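Local structure of transcobalamin-1 (Homo sapiens, 4KKI) at residues Val350-Gly355 against Tyr418-Gly423; Ser356-Val361 against Trp402-Gly407; Tyr338-Asn343 against Thr387-Leu392; Phe375-Glu378 against Gly383-Ile386. The protein binds vitamin B12 (cobalamin) with femtomolar affinity and protects it from the acidic environment of the stomach. All coordinates share one frame; numbering follows the deposited sequence.

In the fold
All four contacts lie in the C-terminal beta domain. Contact 2 is fully buried, a phenylalanine at the head of helix 358-368 against strand 400-406; the other three mix buried residues with more open ones. Contacts 1 and 3 sit on neighbouring strands of the mixed sheet, 345-353 and 333-341, and both carry sugar at their margins. Contacts 3 and 4 share strand 384-389, the first through its distal turn, the second through its pairing with strand 375-379. Direct hydrogen bonds join the two segments in contact 4 alone; contact 1 has at most a weak, doubtful water bridge besides its methyl contacts, and contacts 2 and 3 rely on apolar side chains. Contacts 2 and 4 reach cyanocobalamin.

Contact 1 of 4, residues Val350-Gly355 against Tyr418-Gly423. With NAG (2-acetamido-2-deoxy-beta-D-glucopyranose), chain G; NAG (2-acetamido-2-deoxy-beta-D-glucopyranose), chain C.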
loop_
_atom_site.group_PDB
_atom_site.type_symbol
_atom_site.label_atom_id
_atom_site.label_comp_id
_atom_site.label_asym_id
_atom_site.label_seq_id
_atom_site.Cartn_x
_atom_site.Cartn_y
_atom_site.Cartn_z
ATOM N N VAL A 350 -3.542 -27.659 16.006
ATOM C CA VAL A 350 -4.372 -27.983 14.852
ATOM C C VAL A 350 -3.573 -28.756 13.810
ATOM O O VAL A 350 -2.357 -28.596 13.694
ATOM C CB VAL A 350 -5.009 -26.724 14.214
ATOM C CG1 VAL A 350 -5.215 -25.644 15.265
ATOM C CG2 VAL A 350 -4.153 -26.200 13.076
ATOM N N THR A 351 -4.258 -29.602 13.062
ATOM C CA THR A 351 -3.603 -30.359 12.018
ATOM C C THR A 351 -4.266 -30.058 10.685
ATOM O O THR A 351 -5.469 -30.216 10.528
ATOM C CB THR A 351 -3.624 -31.866 12.316
ATOM O OG1 THR A 351 -3.011 -32.102 13.584
ATOM C CG2 THR A 351 -2.857 -32.623 11.260
ATOM N N VAL A 352 -3.462 -29.608 9.734
ATOM C CA VAL A 352 -3.947 -29.246 8.407
ATOM C C VAL A 352 -3.117 -29.908 7.313
ATOM O O VAL A 352 -1.995 -30.356 7.557
ATOM C CB VAL A 352 -3.916 -27.717 8.197
ATOM C CG1 VAL A 352 -4.966 -27.034 9.061
ATOM C CG2 VAL A 352 -2.528 -27.168 8.497
ATOM N N LEU A 353 -3.679 -29.976 6.112
ATOM C CA LEU A 353 -2.960 -30.503 4.963
ATOM C C LEU A 353 -1.745 -29.641 4.694
ATOM O O LEU A 353 -1.790 -28.432 4.870
ATOM C CB LEU A 353 -3.858 -30.523 3.728
ATOM C CG LEU A 353 -5.128 -31.365 3.828
ATOM C CD1 LEU A 353 -6.192 -30.872 2.864
ATOM C CD2 LEU A 353 -4.817 -32.830 3.576
ATOM N N ASN A 354 -0.668 -30.261 4.240
ATOM C CA ASN A 354 0.557 -29.540 3.958
ATOM C C ASN A 354 0.272 -28.519 2.873
ATOM O O ASN A 354 -0.476 -28.790 1.945
ATOM C CB ASN A 354 1.617 -30.524 3.479
ATOM C CG ASN A 354 3.028 -29.993 3.614
ATOM O OD1 ASN A 354 3.310 -29.106 4.413
ATOM N ND2 ASN A 354 3.927 -30.550 2.821
ATOM N N GLY A 355 0.862 -27.338 3.000
ATOM C CA GLY A 355 0.602 -26.270 2.057
ATOM C C GLY A 355 -0.662 -25.489 2.349
ATOM O O GLY A 355 -1.104 -24.690 1.535
ATOM N N TYR A 418 -0.467 -16.806 3.805
ATOM C CA TYR A 418 0.689 -17.307 4.538
ATOM C C TYR A 418 0.680 -18.829 4.668
ATOM O O TYR A 418 -0.139 -19.395 5.391
ATOM C CB TYR A 418 0.784 -16.663 5.923
ATOM C CG TYR A 418 2.028 -17.067 6.683
ATOM C CD1 TYR A 418 3.239 -16.424 6.460
ATOM C CD2 TYR A 418 1.994 -18.095 7.618
ATOM C CE1 TYR A 418 4.382 -16.791 7.148
ATOM C CE2 TYR A 418 3.131 -18.469 8.312
ATOM C CZ TYR A 418 4.321 -17.812 8.072
ATOM O OH TYR A 418 5.455 -18.178 8.759
ATOM N N VAL A 419 1.599 -19.485 3.966
ATOM C CA VAL A 419 1.719 -20.938 4.027
ATOM C C VAL A 419 2.428 -21.358 5.312
ATOM O O VAL A 419 3.571 -20.975 5.555
ATOM C CB VAL A 419 2.482 -21.491 2.810
ATOM C CG1 VAL A 419 2.620 -23.002 2.913
ATOM C CG2 VAL A 419 1.774 -21.101 1.522
ATOM N N VAL A 420 1.740 -22.147 6.130
ATOM C CA VAL A 420 2.254 -22.520 7.442
ATOM C C VAL A 420 3.164 -23.746 7.378
ATOM O O VAL A 420 3.037 -24.581 6.482
ATOM C CB VAL A 420 1.107 -22.771 8.439
ATOM C CG1 VAL A 420 0.186 -21.563 8.482
ATOM C CG2 VAL A 420 0.326 -24.015 8.050
ATOM N N ARG A 421 4.085 -23.843 8.332
ATOM C CA ARG A 421 5.024 -24.958 8.377
ATOM C C ARG A 421 4.911 -25.725 9.689
ATOM O O ARG A 421 4.317 -25.243 10.654
ATOM C CB ARG A 421 6.462 -24.470 8.162
ATOM C CG ARG A 421 6.711 -23.839 6.793
ATOM C CD ARG A 421 8.198 -23.631 6.528
ATOM N NE ARG A 421 8.821 -22.742 7.507
ATOM C CZ ARG A 421 9.043 -21.446 7.308
ATOM N NH1 ARG A 421 8.700 -20.880 6.159
ATOM N NH2 ARG A 421 9.615 -20.717 8.257
ATOM N N ASN A 422 5.490 -26.922 9.717
ATOM C CA ASN A 422 5.394 -27.804 10.874
ATOM C C ASN A 422 6.047 -27.229 12.127
ATOM O O ASN A 422 7.174 -26.736 12.081
ATOM C CB ASN A 422 6.013 -29.164 10.549
ATOM C CG ASN A 422 5.537 -30.258 11.482
ATOM O OD1 ASN A 422 4.378 -30.275 11.895
ATOM N ND2 ASN A 422 6.433 -31.177 11.821
ATOM N N GLY A 423 5.331 -27.298 13.245
ATOM C CA GLY A 423 5.859 -26.857 14.523
ATOM C C GLY A 423 5.883 -25.351 14.695
ATOM O O GLY A 423 6.611 -24.827 15.537
HETATM C C1 NAG G . 5.325 -30.176 2.810
HETATM C C2 NAG G . 6.580 -30.894 3.321
HETATM C C3 NAG G . 7.756 -29.936 3.422
HETATM C C4 NAG G . 7.953 -29.237 2.089
HETATM C C5 NAG G . 6.659 -28.549 1.692
HETATM C C6 NAG G . 6.813 -27.836 0.359
HETATM C C7 NAG G . 7.216 -31.868 5.454
HETATM C C8 NAG G . 8.138 -32.941 4.963
HETATM N N2 NAG G . 6.273 -31.490 4.603
HETATM O O3 NAG G . 8.942 -30.657 3.760
HETATM O O4 NAG G . 9.010 -28.278 2.189
HETATM O O5 NAG G . 5.636 -29.534 1.577
HETATM O O6 NAG G . 5.650 -28.097 -0.436
HETATM O O7 NAG G . 7.320 -31.374 6.564
HETATM C C1 NAG C . -2.946 -32.662 19.259
HETATM C C2 NAG C . -3.773 -33.693 18.454
HETATM C C3 NAG C . -4.120 -34.993 19.171
HETATM C C4 NAG C . -3.007 -35.419 20.094
HETATM C C5 NAG C . -2.729 -34.281 21.045
HETATM C C6 NAG C . -1.738 -34.715 22.113
HETATM C C7 NAG C . -5.056 -32.428 16.847
HETATM C C8 NAG C . -6.427 -32.000 16.421
HETATM N N2 NAG C . -4.989 -33.043 18.020
HETATM O O3 NAG C . -4.322 -36.032 18.213
HETATM O O4 NAG C . -3.423 -36.571 20.818
HETATM O O5 NAG C . -2.144 -33.237 20.289
HETATM O O6 NAG C . -0.457 -34.936 21.517
HETATM O O7 NAG C . -4.067 -32.229 16.167
HETATM O O HOH W 1 1.100 -25.494 5.179
#
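No direct hydrogen bond joins the segments; a single, somewhat doubtful water lies between Gly355 N and Val420 O. The water donates to Val420 O at a short 2.5 Å, so its exact position deserves some caution, and it accepts a weak bond from Gly355 N at 2.9 Å. Beside this water, Val419 lays one methyl against the glycine backbone: CG1 is 3.9 Å from Gly355 CA. With CG1 anti to the backbone N (chi1 179°), this branch is the one that meets Gly355. Gly355 has a positive phi of 83°, where a side chain would be jammed against the carbonyl oxygen of Asn354. The second apolar touch is deeper and looser, methyl to methyl, with Val352 CG2 4.3 Å from Val420 CG2, and both of these valines are buried.

Sugars border this contact. Asn354 ND2 is covalently bonded to C1 of one N-acetylglucosamine (1.4 Å), and Thr351 OG1 donates to the acetamido oxygen O7 of another at 2.8 Å.

Strand 345-353 is the outermost strand on its side of the mixed sheet, bonded through Val350 and Val352 to strand 333-341. The loop 418-423 runs on toward strand 426-432, and its Tyr418 and Val420 make backbone bonds to Phe358 and Ser356, where the chain enters helix 358-368.

Contact 2 of 4, residues Ser356-Val361 against Trp402-Gly407; sequences SVFLSV and WELLSG
The backbones of Phe358 and Leu404 stay well apart, their CA atoms 8.9 Å from each other, and no hydrogen bond joins the first turn of helix 358-368 to strand 400-406. The gap is bridged by the Phe358 side chain. Its CG is anti to the backbone N (chi1 -167°), which throws the ring out from the helix toward the strand. Two ring carbons meet different things there. CE1 of Phe358 comes to 3.9 Å from Leu404 CD2, the methyl branch approaching obliquely; on the other side CE2 of Phe358 lies 4.0 Å from Leu405 O, which sits at the ring edge, close to its plane. Leu405 takes part through its carbonyl; its CB points away from Phe358, and the side chain touches Arg429.

Val357 holds the N-cap position, which makes Phe358 the first residue of the helix; Val357 O receives only weak bonds from Ser360 N (3.0 Å) and Val361 N (3.4 Å). Leu411, Ala415, Leu426 and Val428 also pack on the ring.

This is helix-on-sheet packing, with an aromatic residue from the first turn lying between the layers. The strand it meets is part of the vitamin site: Leu404 N and Trp402 O are hydrogen-bonded to cyanocobalamin, and the Leu404 side chain touches the ligand. Phe358 thus backs a binding-site leucine from the interior of the beta domain.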
loop_
_atom_site.group_PDB
_atom_site.type_symbol
_atom_site.label_atom_id
_atom_site.label_comp_id
_atom_site.label_asym_id
_atom_site.label_seq_id
_atom_site.Cartn_x
_atom_site.Cartn_y
_atom_site.Cartn_z
ATOM N N SER A 356 -1.252 -25.729 3.512
ATOM C CA SER A 356 -2.426 -24.982 3.930
ATOM C C SER A 356 -2.010 -23.578 4.331
ATOM O O SER A 356 -0.864 -23.346 4.693
ATOM C CB SER A 356 -3.110 -25.678 5.101
ATOM O OG SER A 356 -3.970 -26.706 4.658
ATOM N N VAL A 357 -2.938 -22.639 4.267
ATOM C CA VAL A 357 -2.625 -21.277 4.671
ATOM C C VAL A 357 -3.052 -21.007 6.109
ATOM O O VAL A 357 -3.759 -21.809 6.719
ATOM C CB VAL A 357 -3.260 -20.231 3.729
ATOM C CG1 VAL A 357 -2.682 -20.365 2.328
ATOM C CG2 VAL A 357 -4.777 -20.370 3.709
ATOM N N PHE A 358 -2.603 -19.872 6.635
ATOM C CA PHE A 358 -2.912 -19.446 7.993
ATOM C C PHE A 358 -4.424 -19.433 8.244
ATOM O O PHE A 358 -4.879 -19.761 9.339
ATOM C CB PHE A 358 -2.314 -18.055 8.231
ATOM C CG PHE A 358 -2.281 -17.630 9.675
ATOM C CD1 PHE A 358 -3.425 -17.172 10.307
ATOM C CD2 PHE A 358 -1.094 -17.653 10.389
ATOM C CE1 PHE A 358 -3.393 -16.769 11.628
ATOM C CE2 PHE A 358 -1.055 -17.248 11.712
ATOM C CZ PHE A 358 -2.206 -16.804 12.330
ATOM N N LEU A 359 -5.193 -19.058 7.226
ATOM C CA LEU A 359 -6.649 -18.998 7.342
ATOM C C LEU A 359 -7.263 -20.380 7.564
ATOM O O LEU A 359 -8.239 -20.523 8.301
ATOM C CB LEU A 359 -7.262 -18.349 6.100
ATOM C CG LEU A 359 -8.776 -18.130 6.109
ATOM C CD1 LEU A 359 -9.175 -17.216 7.254
ATOM C CD2 LEU A 359 -9.243 -17.558 4.777
ATOM N N SER A 360 -6.692 -21.392 6.918
ATOM C CA SER A 360 -7.178 -22.759 7.060
ATOM C C SER A 360 -7.042 -23.228 8.506
ATOM O O SER A 360 -7.907 -23.936 9.025
ATOM C CB SER A 360 -6.424 -23.700 6.117
ATOM O OG SER A 360 -6.597 -23.309 4.765
ATOM N N VAL A 361 -5.953 -22.821 9.151
ATOM C CA VAL A 361 -5.725 -23.127 10.558
ATOM C C VAL A 361 -6.831 -22.523 11.414
ATOM O O VAL A 361 -7.394 -23.193 12.284
ATOM C CB VAL A 361 -4.355 -22.595 11.030
ATOM C CG1 VAL A 361 -4.239 -22.670 12.546
ATOM C CG2 VAL A 361 -3.227 -23.368 10.361
ATOM N N TRP A 402 -6.395 -6.987 14.968
ATOM C CA TRP A 402 -5.887 -8.339 15.158
ATOM C C TRP A 402 -4.595 -8.525 14.370
ATOM O O TRP A 402 -4.553 -8.293 13.161
ATOM C CB TRP A 402 -6.930 -9.380 14.740
ATOM C CG TRP A 402 -8.140 -9.407 15.628
ATOM C CD1 TRP A 402 -9.358 -8.843 15.375
ATOM C CD2 TRP A 402 -8.248 -10.028 16.914
ATOM N NE1 TRP A 402 -10.216 -9.075 16.421
ATOM C CE2 TRP A 402 -9.558 -9.803 17.382
ATOM C CE3 TRP A 402 -7.362 -10.755 17.719
ATOM C CZ2 TRP A 402 -10.008 -10.275 18.613
ATOM C CZ3 TRP A 402 -7.810 -11.224 18.944
ATOM C CH2 TRP A 402 -9.119 -10.981 19.379
ATOM N N GLU A 403 -3.542 -8.940 15.067
ATOM C CA GLU A 403 -2.226 -9.100 14.459
ATOM C C GLU A 403 -1.885 -10.575 14.278
ATOM O O GLU A 403 -2.124 -11.392 15.168
ATOM C CB GLU A 403 -1.166 -8.415 15.321
ATOM C CG GLU A 403 0.234 -8.429 14.739
ATOM C CD GLU A 403 1.265 -7.868 15.701
ATOM O OE1 GLU A 403 2.370 -7.505 15.249
ATOM O OE2 GLU A 403 0.969 -7.792 16.914
ATOM N N LEU A 404 -1.329 -10.913 13.120
ATOM C CA LEU A 404 -0.951 -12.291 12.828
ATOM C C LEU A 404 0.539 -12.495 13.080
ATOM O O LEU A 404 1.369 -11.733 12.582
ATOM C CB LEU A 404 -1.294 -12.641 11.381
ATOM C CG LEU A 404 -2.705 -12.281 10.910
ATOM C CD1 LEU A 404 -2.912 -12.752 9.483
ATOM C CD2 LEU A 404 -3.770 -12.863 11.837
ATOM N N LEU A 405 0.877 -13.518 13.861
ATOM C CA LEU A 405 2.272 -13.767 14.214
ATOM C C LEU A 405 2.668 -15.233 14.095
ATOM O O LEU A 405 1.834 -16.132 14.210
ATOM C CB LEU A 405 2.578 -13.274 15.633
ATOM C CG LEU A 405 2.341 -11.796 15.950
ATOM C CD1 LEU A 405 0.952 -11.604 16.534
ATOM C CD2 LEU A 405 3.406 -11.256 16.892
ATOM N N SER A 406 3.955 -15.462 13.864
ATOM C CA SER A 406 4.513 -16.805 13.889
ATOM C C SER A 406 5.817 -16.781 14.671
ATOM O O SER A 406 6.790 -16.159 14.248
ATOM C CB SER A 406 4.758 -17.321 12.472
ATOM O OG SER A 406 5.366 -18.602 12.499
ATOM N N GLY A 407 5.829 -17.454 15.817
ATOM C CA GLY A 407 7.003 -17.466 16.667
ATOM C C GLY A 407 7.270 -16.096 17.257
ATOM O O GLY A 407 8.421 -15.711 17.474
#

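Contact 3 of 4, residues Tyr338-Asn343 against Thr387-Leu392. With NAG (2-acetamido-2-deoxy-beta-D-glucopyranose), chain B.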
loop_
_atom_site.group_PDB
_atom_site.type_symbol
_atom_site.label_atom_id
_atom_site.label_comp_id
_atom_site.label_asym_id
_atom_site.label_seq_id
_atom_site.Cartn_x
_atom_site.Cartn_y
_atom_site.Cartn_z
ATOM N N TYR A 338 -1.527 -23.142 17.389
ATOM C CA TYR A 338 -2.389 -21.995 17.122
ATOM C C TYR A 338 -2.949 -21.388 18.402
ATOM O O TYR A 338 -3.606 -22.069 19.190
ATOM C CB TYR A 338 -3.539 -22.395 16.199
ATOM C CG TYR A 338 -4.516 -21.280 15.903
ATOM C CD1 TYR A 338 -4.152 -20.207 15.098
ATOM C CD2 TYR A 338 -5.808 -21.306 16.415
ATOM C CE1 TYR A 338 -5.042 -19.190 14.818
ATOM C CE2 TYR A 338 -6.705 -20.292 16.140
ATOM C CZ TYR A 338 -6.317 -19.236 15.339
ATOM O OH TYR A 338 -7.205 -18.224 15.058
ATOM N N SER A 339 -2.695 -20.099 18.598
ATOM C CA SER A 339 -3.167 -19.413 19.792
ATOM C C SER A 339 -3.870 -18.099 19.465
ATOM O O SER A 339 -3.525 -17.419 18.498
ATOM C CB SER A 339 -2.011 -19.171 20.766
ATOM O OG SER A 339 -1.033 -18.318 20.200
ATOM N N VAL A 340 -4.865 -17.759 20.276
ATOM C CA VAL A 340 -5.547 -16.476 20.166
ATOM C C VAL A 340 -5.332 -15.684 21.447
ATOM O O VAL A 340 -5.857 -16.044 22.501
ATOM C CB VAL A 340 -7.057 -16.651 19.932
ATOM C CG1 VAL A 340 -7.760 -15.301 19.979
ATOM C CG2 VAL A 340 -7.315 -17.350 18.602
ATOM N N ARG A 341 -4.549 -14.614 21.358
ATOM C CA ARG A 341 -4.236 -13.799 22.527
ATOM C C ARG A 341 -5.012 -12.483 22.555
ATOM O O ARG A 341 -4.965 -11.695 21.610
ATOM C CB ARG A 341 -2.730 -13.532 22.618
ATOM C CG ARG A 341 -2.352 -12.410 23.578
ATOM C CD ARG A 341 -0.847 -12.341 23.815
ATOM N NE ARG A 341 -0.411 -13.323 24.805
ATOM C CZ ARG A 341 0.225 -14.454 24.512
ATOM N NH1 ARG A 341 0.515 -14.748 23.253
ATOM N NH2 ARG A 341 0.577 -15.286 25.483
ATOM N N ILE A 342 -5.731 -12.266 23.652
ATOM C CA ILE A 342 -6.427 -11.011 23.903
ATOM C C ILE A 342 -5.814 -10.403 25.160
ATOM O O ILE A 342 -4.929 -9.549 25.085
ATOM C CB ILE A 342 -7.932 -11.253 24.101
ATOM C CG1 ILE A 342 -8.474 -12.100 22.947
ATOM C CG2 ILE A 342 -8.685 -9.934 24.215
ATOM C CD1 ILE A 342 -9.965 -12.317 22.983
ATOM N N ASN A 343 -6.290 -10.854 26.313
ATOM C CA ASN A 343 -5.577 -10.666 27.568
ATOM C C ASN A 343 -5.079 -12.035 27.979
ATOM O O ASN A 343 -3.876 -12.274 28.102
ATOM C CB ASN A 343 -6.502 -10.093 28.637
ATOM C CG ASN A 343 -6.614 -8.588 28.561
ATOM O OD1 ASN A 343 -5.605 -7.884 28.470
ATOM N ND2 ASN A 343 -7.842 -8.081 28.587
ATOM N N THR A 387 -11.358 -9.259 11.026
ATOM C CA THR A 387 -11.936 -8.104 11.705
ATOM C C THR A 387 -12.314 -8.418 13.146
ATOM O O THR A 387 -12.051 -7.626 14.052
ATOM C CB THR A 387 -13.187 -7.581 10.969
ATOM O OG1 THR A 387 -14.180 -8.612 10.914
ATOM C CG2 THR A 387 -12.835 -7.147 9.551
ATOM N N CYS A 388 -12.935 -9.575 13.356
ATOM C CA CYS A 388 -13.424 -9.933 14.681
ATOM C C CYS A 388 -13.077 -11.366 15.061
ATOM O O CYS A 388 -13.070 -12.261 14.217
ATOM C CB CYS A 388 -14.942 -9.751 14.767
ATOM S SG CYS A 388 -15.586 -8.203 14.092
ATOM N N ILE A 389 -12.785 -11.565 16.341
ATOM C CA ILE A 389 -12.682 -12.895 16.931
ATOM C C ILE A 389 -13.414 -12.868 18.268
ATOM O O ILE A 389 -13.243 -11.929 19.048
ATOM C CB ILE A 389 -11.217 -13.316 17.149
ATOM C CG1 ILE A 389 -10.472 -13.374 15.816
ATOM C CG2 ILE A 389 -11.143 -14.665 17.848
ATOM C CD1 ILE A 389 -9.059 -13.874 15.930
ATOM N N GLN A 390 -14.241 -13.882 18.517
ATOM C CA GLN A 390 -15.042 -13.972 19.741
ATOM C C GLN A 390 -15.965 -12.769 19.928
ATOM O O GLN A 390 -16.267 -12.381 21.057
ATOM C CB GLN A 390 -14.150 -14.121 20.978
ATOM C CG GLN A 390 -13.309 -15.380 21.019
ATOM C CD GLN A 390 -12.477 -15.475 22.285
ATOM O OE1 GLN A 390 -12.637 -14.675 23.206
ATOM N NE2 GLN A 390 -11.581 -16.452 22.333
ATOM N N GLY A 391 -16.403 -12.176 18.822
ATOM C CA GLY A 391 -17.252 -11.000 18.883
ATOM C C GLY A 391 -16.474 -9.725 19.155
ATOM O O GLY A 391 -17.041 -8.633 19.158
ATOM N N LEU A 392 -15.173 -9.863 19.392
ATOM C CA LEU A 392 -14.307 -8.710 19.608
ATOM C C LEU A 392 -13.765 -8.202 18.276
ATOM O O LEU A 392 -12.912 -8.839 17.656
ATOM C CB LEU A 392 -13.157 -9.064 20.556
ATOM C CG LEU A 392 -12.094 -7.982 20.767
ATOM C CD1 LEU A 392 -12.705 -6.716 21.359
ATOM C CD2 LEU A 392 -10.967 -8.502 21.647
HETATM C C1 NAG B . -7.769 -6.709 29.015
HETATM C C2 NAG B . -9.122 -6.286 28.446
HETATM C C3 NAG B . -9.660 -4.996 29.059
HETATM C C4 NAG B . -9.426 -4.929 30.562
HETATM C C5 NAG B . -7.987 -5.297 30.896
HETATM C C6 NAG B . -7.741 -5.254 32.399
HETATM C C7 NAG B . -10.032 -6.372 26.205
HETATM C C8 NAG B . -9.740 -6.466 24.737
HETATM N N2 NAG B . -9.005 -6.120 27.008
HETATM O O3 NAG B . -11.043 -4.909 28.792
HETATM O O4 NAG B . -9.679 -3.616 31.011
HETATM O O5 NAG B . -7.720 -6.596 30.421
HETATM O O6 NAG B . -6.365 -5.068 32.646
HETATM O O7 NAG B . -11.179 -6.517 26.624
#
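The carboxamide of Gln390 turns one flat face to Ile342, whose CD1 sits above it, 3.6 Å from Gln390 OE1. At the edge of the same group NE2 is hydrogen-bonded to Ile372 O, fixing its rotation. A second flat group, the acetamide of the N-acetylglucosamine on Asn343, offers only its methyl end: C8 lies 3.7 Å from Ile342 CG2 and 3.9 Å from Leu392 CD2. Ile342 and Leu392 also meet tip to tip, CG2 to CD2 at 3.7 Å. With CG2 of Ile342 anti to the backbone N (chi1 -51°), one branch goes to Leu392 and the sugar, the other to Gln390.

Gln390 and Leu392 sit in a type I' turn from Ile389 to Leu392, the two-residue link of a beta hairpin. Backbone bonds from Ile389 N to Leu392 O (3.0 Å) and Leu392 N to Ile389 O (2.8 Å) close it, and the disulfide Cys388-Cys393 ties its arms. With Ile342 replaced by an alanine, Leu392 and the sugar methyl would probably lose their shared apolar partner and the Gln390 amide its cover. Deeper in, the side chains of Val340 and Ile389 cross, with Val340 CG1 4.0 Å from Ile389 CG2, and Ile389 packs on Phe375, Val428 and Trp402.

Contact 4 of 4, residues Phe375-Glu378 against Gly383-Ile386; sequences FTME and GPYI
Ile386 CD1 is the apolar centre, 4.0 Å from both Phe375 CD2 and Met377 CB. The isoleucine bends back over the neighbouring strand (chi2 -55°) to reach them, meeting the phenylalanine ring obliquely. Farther along, Met377 and Pro384 lie side by side; a bend at the end of the methionine (chi3 -71°) brings CE to 3.7 Å from Pro384 CB. Helix 358-368 covers this group, with Leu359 and Met362 on Phe375 and Met362 also on Ile386.

In the antiparallel hairpin backbone, Met377 and Ile386 form a non-hydrogen-bonded pair, while Glu378 and Tyr385 form a hydrogen-bonded one: Glu378 N to Tyr385 O and Tyr385 N to Glu378 O are both 2.9 Å and nearly straight. Tyr385 O also receives a CA-H...O contact from Met377 CA at 3.2 Å.

Glu378 and Tyr385 project from the other face of the sheet. The glutamate turns its OE1 to a salt bridge with Arg380, and the tyrosine points to cyanocobalamin, which Ile386 O meets with a hydrogen bond. The chemistry is thus divided: Phe375, Met377 and Ile386 pack toward the helix, paired backbone bonds set the strand register, and the Tyr385 side chain and Ile386 carbonyl meet the vitamin.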
loop_
_atom_site.group_PDB
_atom_site.type_symbol
_atom_site.label_atom_id
_atom_site.label_comp_id
_atom_site.label_asym_id
_atom_site.label_seq_id
_atom_site.Cartn_x
_atom_site.Cartn_y
_atom_site.Cartn_z
ATOM N N PHE A 375 -14.423 -16.673 14.422
ATOM C CA PHE A 375 -13.941 -15.379 13.956
ATOM C C PHE A 375 -14.789 -14.797 12.833
ATOM O O PHE A 375 -15.574 -15.499 12.195
ATOM C CB PHE A 375 -12.475 -15.472 13.515
ATOM C CG PHE A 375 -12.264 -16.265 12.254
ATOM C CD1 PHE A 375 -12.171 -17.648 12.295
ATOM C CD2 PHE A 375 -12.145 -15.627 11.029
ATOM C CE1 PHE A 375 -11.973 -18.380 11.136
ATOM C CE2 PHE A 375 -11.947 -16.352 9.867
ATOM C CZ PHE A 375 -11.861 -17.730 9.921
ATOM N N THR A 376 -14.617 -13.499 12.604
ATOM C CA THR A 376 -15.288 -12.810 11.515
ATOM C C THR A 376 -14.253 -12.209 10.573
ATOM O O THR A 376 -13.368 -11.465 10.997
ATOM C CB THR A 376 -16.206 -11.688 12.032
ATOM O OG1 THR A 376 -17.188 -12.237 12.920
ATOM C CG2 THR A 376 -16.905 -10.992 10.873
ATOM N N MET A 377 -14.362 -12.545 9.294
ATOM C CA MET A 377 -13.468 -11.993 8.290
ATOM C C MET A 377 -14.244 -11.261 7.207
ATOM O O MET A 377 -15.386 -11.602 6.905
ATOM C CB MET A 377 -12.624 -13.098 7.656
ATOM C CG MET A 377 -13.441 -14.228 7.065
ATOM S SD MET A 377 -12.576 -15.038 5.712
ATOM C CE MET A 377 -12.672 -13.758 4.461
ATOM N N GLU A 378 -13.612 -10.251 6.624
ATOM C CA GLU A 378 -14.197 -9.533 5.503
ATOM C C GLU A 378 -13.281 -9.634 4.290
ATOM O O GLU A 378 -12.057 -9.660 4.423
ATOM C CB GLU A 378 -14.445 -8.069 5.869
ATOM C CG GLU A 378 -15.418 -7.875 7.024
ATOM C CD GLU A 378 -15.690 -6.412 7.317
ATOM O OE1 GLU A 378 -15.425 -5.570 6.435
ATOM O OE2 GLU A 378 -16.165 -6.104 8.431
ATOM N N GLY A 383 -7.257 -9.350 0.118
ATOM C CA GLY A 383 -7.693 -10.696 0.439
ATOM C C GLY A 383 -8.469 -10.739 1.740
ATOM O O GLY A 383 -8.999 -9.718 2.178
ATOM N N PRO A 384 -8.545 -11.925 2.361
ATOM C CA PRO A 384 -9.245 -12.132 3.636
ATOM C C PRO A 384 -8.623 -11.323 4.768
ATOM O O PRO A 384 -7.443 -11.490 5.075
ATOM C CB PRO A 384 -9.059 -13.631 3.900
ATOM C CG PRO A 384 -8.805 -14.225 2.557
ATOM C CD PRO A 384 -8.028 -13.187 1.806
ATOM N N TYR A 385 -9.418 -10.455 5.382
ATOM C CA TYR A 385 -8.952 -9.623 6.481
ATOM C C TYR A 385 -9.710 -9.989 7.752
ATOM O O TYR A 385 -10.939 -10.046 7.753
ATOM C CB TYR A 385 -9.153 -8.141 6.147
ATOM C CG TYR A 385 -8.697 -7.186 7.230
ATOM C CD1 TYR A 385 -7.359 -6.824 7.346
ATOM C CD2 TYR A 385 -9.604 -6.640 8.130
ATOM C CE1 TYR A 385 -6.937 -5.951 8.333
ATOM C CE2 TYR A 385 -9.191 -5.766 9.122
ATOM C CZ TYR A 385 -7.856 -5.423 9.218
ATOM O OH TYR A 385 -7.438 -4.555 10.200
ATOM N N ILE A 386 -8.973 -10.242 8.832
ATOM C CA ILE A 386 -9.582 -10.625 10.102
ATOM C C ILE A 386 -10.044 -9.400 10.885
ATOM O O ILE A 386 -9.229 -8.603 11.353
ATOM C CB ILE A 386 -8.616 -11.449 10.976
ATOM C CG1 ILE A 386 -8.034 -12.619 10.178
ATOM C CG2 ILE A 386 -9.322 -11.942 12.233
ATOM C CD1 ILE A 386 -9.084 -13.516 9.554
#